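Local coordinates for protein SusD homolog (Bacteroides ovatus, PDB 4F53) that probably binds mucin O-glycans at the cell surface as a SusD-like outer-membrane lipoprotein with a TPR-like helical fold, at residues A[95-98]-A[99-103]. Residues are numbered along the deposited sequence; the frame is centred on the assembly and turned at random.
Sequences KFYP and DYFNL
Phe96, Tyr97, Tyr100 and Phe101 form an aromatic cluster along one side of helix 82-106, a local contact between side chains three or four residues apart, and it illustrates how rings can pack across a proline kink. Tyr97 turns an edge toward the face of Tyr100 in an offset edge-to-face pair, planes at 88°, with Tyr97 CD1 3.7 Å from Tyr100 CD2. Its ring lies nearer to parallel with that of Phe101, but the two are slid apart and barely overlap, touching where Tyr97 CD1 comes 3.6 Å from Phe101 CZ. Phe96 starts away from the following turn, yet with its CG anti to the backbone N (chi1 -168°) the ring swings back until CE1 lies 3.5 Å from Tyr100 CB.

The backbone beneath departs from regular helix at Pro98, whose nitrogen has no hydrogen to give to the turn before. At the kink itself a water spans the gap, accepting from Asp99 N and donating to Lys95 O (2.6 Å from the water), thereby bridging a gap that a direct bond would normally close. Regular pairing then resumes: Tyr100 N reaches Phe96 O, Phe101 N meets Tyr97 O at 2.9 Å in an almost straight bond (N-H...O 176°), and Asn102 N bonds to Pro98 O.

The ring hydroxyls face helix 110-131, where Tyr97 OH bonds to Arg120 and Tyr100 OH to Glu117, while Lys104, farther along helix 82-106 itself, also bonds to Tyr100 OH. Phe96 reaches both Arg120 and Leu35 of helix 25-37, against which Asp99 also packs, its OD2 bonded to Asn34. Helix 82-106 is thus joined to both helices, and Val139 of a loop touches Tyr97 and Phe101.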
loop_
_atom_site.group_PDB
_atom_site.type_symbol
_atom_site.label_atom_id
_atom_site.label_comp_id
_atom_site.label_asym_id
_atom_site.label_seq_id
_atom_site.Cartn_x
_atom_site.Cartn_y
_atom_site.Cartn_z
ATOM N N LYS A 95 -3.562 -10.435 16.033
ATOM C CA LYS A 95 -4.913 -10.095 15.607
ATOM C C LYS A 95 -5.471 -11.077 14.584
ATOM O O LYS A 95 -6.687 -11.269 14.564
ATOM C CB LYS A 95 -4.965 -8.671 15.041
ATOM C CG LYS A 95 -4.705 -7.610 16.102
ATOM C CD LYS A 95 -4.585 -6.251 15.444
ATOM C CE LYS A 95 -4.050 -5.213 16.393
ATOM N NZ LYS A 95 -5.085 -4.788 17.356
ATOM N N PHE A 96 -4.617 -11.681 13.732
ATOM C CA PHE A 96 -5.102 -12.576 12.684
ATOM C C PHE A 96 -5.240 -14.052 13.104
ATOM O O PHE A 96 -6.318 -14.645 12.915
ATOM C CB PHE A 96 -4.211 -12.495 11.401
ATOM C CG PHE A 96 -4.842 -13.172 10.206
ATOM C CD1 PHE A 96 -4.654 -14.539 9.974
ATOM C CD2 PHE A 96 -5.672 -12.459 9.342
ATOM C CE1 PHE A 96 -5.301 -15.177 8.910
ATOM C CE2 PHE A 96 -6.306 -13.092 8.269
ATOM C CZ PHE A 96 -6.148 -14.454 8.081
ATOM N N TYR A 97 -4.138 -14.660 13.564
ATOM C CA TYR A 97 -4.049 -16.103 13.771
ATOM C C TYR A 97 -4.978 -16.731 14.820
ATOM O O TYR A 97 -5.537 -17.779 14.470
ATOM C CB TYR A 97 -2.609 -16.560 13.966
ATOM C CG TYR A 97 -1.918 -16.713 12.624
ATOM C CD1 TYR A 97 -2.291 -17.716 11.734
ATOM C CD2 TYR A 97 -0.965 -15.790 12.199
ATOM C CE1 TYR A 97 -1.688 -17.838 10.485
ATOM C CE2 TYR A 97 -0.323 -15.929 10.969
ATOM C CZ TYR A 97 -0.695 -16.947 10.107
ATOM O OH TYR A 97 -0.099 -17.063 8.861
ATOM N N PRO A 98 -5.251 -16.177 16.028
ATOM C CA PRO A 98 -6.192 -16.868 16.928
ATOM C C PRO A 98 -7.570 -17.082 16.264
ATOM O O PRO A 98 -8.082 -18.200 16.330
ATOM C CB PRO A 98 -6.253 -15.948 18.154
ATOM C CG PRO A 98 -4.957 -15.227 18.139
ATOM C CD PRO A 98 -4.698 -14.971 16.677
ATOM N N ASP A 99 -8.111 -16.066 15.533
ATOM C CA ASP A 99 -9.404 -16.191 14.844
ATOM C C ASP A 99 -9.329 -17.150 13.656
ATOM O O ASP A 99 -10.274 -17.911 13.421
ATOM C CB ASP A 99 -9.922 -14.827 14.387
ATOM C CG ASP A 99 -10.531 -13.974 15.494
ATOM O OD1 ASP A 99 -10.554 -14.431 16.661
ATOM O OD2 ASP A 99 -11.006 -12.860 15.192
ATOM N N TYR A 100 -8.209 -17.113 12.910
ATOM C CA TYR A 100 -7.976 -17.979 11.759
ATOM C C TYR A 100 -8.000 -19.459 12.195
ATOM O O TYR A 100 -8.725 -20.266 11.600
ATOM C CB TYR A 100 -6.651 -17.604 11.074
ATOM C CG TYR A 100 -6.169 -18.585 10.035
ATOM C CD1 TYR A 100 -6.663 -18.554 8.734
ATOM C CD2 TYR A 100 -5.208 -19.544 10.347
ATOM C CE1 TYR A 100 -6.211 -19.449 7.768
ATOM C CE2 TYR A 100 -4.755 -20.452 9.394
ATOM C CZ TYR A 100 -5.262 -20.406 8.107
ATOM O OH TYR A 100 -4.797 -21.304 7.178
ATOM N N PHE A 101 -7.248 -19.802 13.244
ATOM C CA PHE A 101 -7.211 -21.183 13.744
ATOM C C PHE A 101 -8.573 -21.598 14.309
ATOM O O PHE A 101 -8.991 -22.738 14.112
ATOM C CB PHE A 101 -6.107 -21.350 14.807
ATOM C CG PHE A 101 -4.704 -21.211 14.256
ATOM C CD1 PHE A 101 -4.274 -21.999 13.191
ATOM C CD2 PHE A 101 -3.787 -20.352 14.856
ATOM C CE1 PHE A 101 -2.975 -21.880 12.693
ATOM C CE2 PHE A 101 -2.484 -20.238 14.356
ATOM C CZ PHE A 101 -2.091 -20.995 13.274
ATOM N N ASN A 102 -9.284 -20.659 14.954
ATOM C CA ASN A 102 -10.594 -20.913 15.529
ATOM C C ASN A 102 -11.621 -21.216 14.427
ATOM O O ASN A 102 -12.335 -22.214 14.555
ATOM C CB ASN A 102 -11.031 -19.751 16.412
ATOM C CG ASN A 102 -12.209 -20.046 17.299
ATOM O OD1 ASN A 102 -12.649 -21.195 17.461
ATOM N ND2 ASN A 102 -12.761 -19.004 17.883
ATOM N N LEU A 103 -11.667 -20.391 13.352
ATOM C CA LEU A 103 -12.565 -20.566 12.197
ATOM C C LEU A 103 -12.377 -21.945 11.553
ATOM O O LEU A 103 -13.365 -22.563 11.159
ATOM C CB LEU A 103 -12.344 -19.457 11.142
ATOM C CG LEU A 103 -13.348 -19.385 9.972
ATOM C CD1 LEU A 103 -13.566 -17.967 9.533
ATOM C CD2 LEU A 103 -12.884 -20.209 8.777
HETATM O O HOH W 1 -7.474 -13.202 16.179
#